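Long-range contact in transaminase (Arthrobacter sp., PDB 5G2Q), which probably transfers amino groups between amines or amino acids and keto compounds, using pyridoxal phosphate, as a class-III aminotransferase: residues F[236-241]-F[268-273]. Residues are numbered along the deposited sequence; the frame is centred on the assembly and turned at random.
With PDA (2-[(3-hydroxy-2-methyl-5-phosphonooxymethyl-pyridin-4-ylmethyl)-amino]-propionic acid), chain R.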
loop_
_atom_site.group_PDB
_atom_site.type_symbol
_atom_site.label_atom_id
_atom_site.label_comp_id
_atom_site.label_asym_id
_atom_site.label_seq_id
_atom_site.Cartn_x
_atom_site.Cartn_y
_atom_site.Cartn_z
ATOM N N THR F 236 0.602 -16.132 -15.006
ATOM C CA THR F 236 1.698 -16.232 -15.975
ATOM C C THR F 236 1.247 -16.008 -17.388
ATOM O O THR F 236 0.072 -16.047 -17.651
ATOM C CB THR F 236 2.426 -17.597 -15.945
ATOM O OG1 THR F 236 1.525 -18.633 -16.356
ATOM C CG2 THR F 236 3.003 -17.892 -14.570
ATOM N N GLU F 237 2.187 -15.725 -18.286
ATOM C CA GLU F 237 1.939 -15.871 -19.705
ATOM C C GLU F 237 2.705 -17.148 -20.054
ATOM O O GLU F 237 3.826 -17.325 -19.635
ATOM C CB GLU F 237 2.493 -14.681 -20.522
ATOM C CG GLU F 237 2.136 -13.268 -20.037
ATOM C CD GLU F 237 2.786 -12.145 -20.869
ATOM O OE1 GLU F 237 2.370 -11.921 -22.042
ATOM O OE2 GLU F 237 3.700 -11.455 -20.352
ATOM N N VAL F 238 2.087 -18.054 -20.792
ATOM C CA VAL F 238 2.784 -19.222 -21.307
ATOM C C VAL F 238 4.007 -18.749 -22.092
ATOM O O VAL F 238 5.118 -19.325 -22.003
ATOM C CB VAL F 238 1.831 -20.045 -22.190
ATOM C CG1 VAL F 238 2.481 -21.314 -22.695
ATOM C CG2 VAL F 238 0.572 -20.379 -21.399
ATOM N N SER F 239 3.808 -17.676 -22.847
ATOM C CA SER F 239 4.839 -17.131 -23.726
ATOM C C SER F 239 4.682 -15.658 -23.553
ATOM O O SER F 239 3.600 -15.171 -23.754
ATOM C CB SER F 239 4.559 -17.519 -25.193
ATOM O OG SER F 239 5.360 -16.741 -26.086
ATOM N N GLN F 240 5.715 -14.953 -23.124
ATOM C CA GLN F 240 5.557 -13.530 -22.846
ATOM C C GLN F 240 5.341 -12.781 -24.148
ATOM O O GLN F 240 6.146 -12.877 -25.096
ATOM C CB GLN F 240 6.737 -12.976 -22.069
ATOM C CG GLN F 240 6.828 -13.458 -20.628
ATOM C CD GLN F 240 8.074 -12.939 -19.931
ATOM O OE1 GLN F 240 9.158 -12.937 -20.507
ATOM N NE2 GLN F 240 7.936 -12.503 -18.699
ATOM N N GLY F 241 4.259 -12.025 -24.217
ATOM C CA GLY F 241 3.855 -11.457 -25.502
ATOM C C GLY F 241 4.618 -10.194 -25.788
ATOM O O GLY F 241 5.509 -10.157 -26.663
ATOM N N SER F 268 -3.475 -18.866 -15.970
ATOM C CA SER F 268 -2.826 -18.742 -17.284
ATOM C C SER F 268 -3.400 -17.520 -17.996
ATOM O O SER F 268 -4.563 -17.519 -18.405
ATOM C CB SER F 268 -3.018 -20.016 -18.132
ATOM O OG SER F 268 -2.290 -19.939 -19.331
ATOM N N ASP F 269 -2.608 -16.460 -18.116
ATOM C CA ASP F 269 -3.054 -15.311 -18.899
ATOM C C ASP F 269 -2.999 -15.606 -20.421
ATOM O O ASP F 269 -1.956 -15.509 -21.059
ATOM C CB ASP F 269 -2.269 -14.060 -18.502
ATOM C CG ASP F 269 -2.753 -12.825 -19.216
ATOM O OD1 ASP F 269 -3.614 -12.958 -20.126
ATOM O OD2 ASP F 269 -2.271 -11.725 -18.870
ATOM N N GLU F 270 -4.132 -15.999 -20.992
ATOM C CA GLU F 270 -4.179 -16.468 -22.360
ATOM C C GLU F 270 -4.699 -15.402 -23.330
ATOM O O GLU F 270 -5.153 -15.719 -24.455
ATOM C CB GLU F 270 -4.996 -17.767 -22.463
ATOM C CG GLU F 270 -4.378 -18.992 -21.785
ATOM C CD GLU F 270 -3.309 -19.689 -22.644
ATOM O OE1 GLU F 270 -3.150 -19.328 -23.841
ATOM O OE2 GLU F 270 -2.612 -20.595 -22.103
ATOM N N VAL F 271 -4.625 -14.135 -22.915
ATOM C CA VAL F 271 -5.144 -13.063 -23.774
ATOM C C VAL F 271 -4.479 -13.038 -25.161
ATOM O O VAL F 271 -5.143 -12.959 -26.175
ATOM C CB VAL F 271 -5.041 -11.668 -23.119
ATOM C CG1 VAL F 271 -5.351 -10.590 -24.171
ATOM C CG2 VAL F 271 -5.976 -11.558 -21.900
ATOM N N LEU F 272 -3.152 -13.083 -25.198
ATOM C CA LEU F 272 -2.453 -13.048 -26.454
ATOM C C LEU F 272 -2.271 -14.463 -26.996
ATOM O O LEU F 272 -2.410 -14.692 -28.174
ATOM C CB LEU F 272 -1.120 -12.328 -26.297
ATOM C CG LEU F 272 -0.282 -11.973 -27.538
ATOM C CD1 LEU F 272 0.333 -10.583 -27.394
ATOM C CD2 LEU F 272 0.800 -13.009 -27.821
ATOM N N THR F 273 -1.960 -15.430 -26.145
ATOM C CA THR F 273 -1.653 -16.763 -26.675
ATOM C C THR F 273 -2.879 -17.623 -26.920
ATOM O O THR F 273 -2.768 -18.740 -27.407
ATOM C CB THR F 273 -0.683 -17.521 -25.755
ATOM O OG1 THR F 273 -1.292 -17.683 -24.473
ATOM C CG2 THR F 273 0.648 -16.765 -25.595
HETATM N N PDA R . -1.467 -6.770 -24.801
HETATM N N1 PDA R . -2.749 -9.940 -21.009
HETATM C C2 PDA R . -1.886 -10.155 -22.009
HETATM C C2A PDA R . -1.046 -11.403 -21.949
HETATM C C3 PDA R . -1.803 -9.163 -23.126
HETATM O O3A PDA R . -0.950 -9.377 -24.176
HETATM C C4 PDA R . -2.632 -8.041 -23.095
HETATM C C4A PDA R . -2.565 -7.039 -24.196
HETATM C C5 PDA R . -3.508 -7.885 -22.001
HETATM C C5A PDA R . -4.443 -6.702 -21.838
HETATM O OP4 PDA R . -5.480 -6.745 -22.829
HETATM P P PDA R . -6.151 -5.378 -23.358
HETATM O OP1 PDA R . -6.867 -4.649 -22.182
HETATM O OP2 PDA R . -7.231 -5.690 -24.395
HETATM O OP3 PDA R . -5.067 -4.517 -23.930
HETATM C C6 PDA R . -3.547 -8.845 -20.990
HETATM C CA PDA R . -1.338 -5.792 -25.906
HETATM C CB PDA R . -1.517 -4.350 -25.429
HETATM C C PDA R . -0.152 -5.932 -26.841
HETATM O O PDA R . 0.501 -4.909 -27.178
HETATM O OXT PDA R . 0.146 -7.066 -27.289
#
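D269 and T236 are joined by the one backbone hydrogen bond between 236-241 and 268-273. D269 N donates to T236 O at 2.8 Å. It closes the parallel pairing of strands 231-236 and 265-269 at their C-terminal ends, where T236 lies beside S268.

Van der Waals contacts fill the rest of the interface. V238 packs a methyl against polar oxygens: CG2, the branch beside its backbone N, comes obliquely against E270, 3.3 Å from OE2, and S268 OG flanks the same methyl. The T273 methyl CG2 lies 4.0 Å from the S239 methylene CB. L272 reaches the CA of G241 with its end methyls.

Polar bonds within each segment fix the buried carboxylates. E270 is gripped at both oxygens: T273 OG1 donates to OE1 from above the carboxylate plane, and S268 OG donates to OE2 on the anti side, tilted about 31° out of the plane. G283 N and Y284 N add to these. E237 OE1 takes G241 N at 2.9 Å, which ties the turn 237-241 together, while Y148 N binds OE2.

The cofactor adduct PDA packs mainly on 268-273; from 236-241, E237 OE1 comes 3.5 Å from its C2A methyl. D269 CG is anti to the backbone N (chi1 -176°), which brings OD2 to 2.8 Å from PDA N1. V271 N holds OD1 in an Asx turn, T295 OG1 also binds OD1, and H149 ND1 bonds to OD2. V271 packs on the pyridine ring through CB and both methyls. An alanine at D269 would probably leave the pyridine nitrogen without its acidic partner and V271 N without its Asx acceptor.

The arrangement is the cofactor site of a fold-type I PLP enzyme, at the C-terminal ends of parallel strands, with an aspartate at the pyridine nitrogen and a valine against the ring.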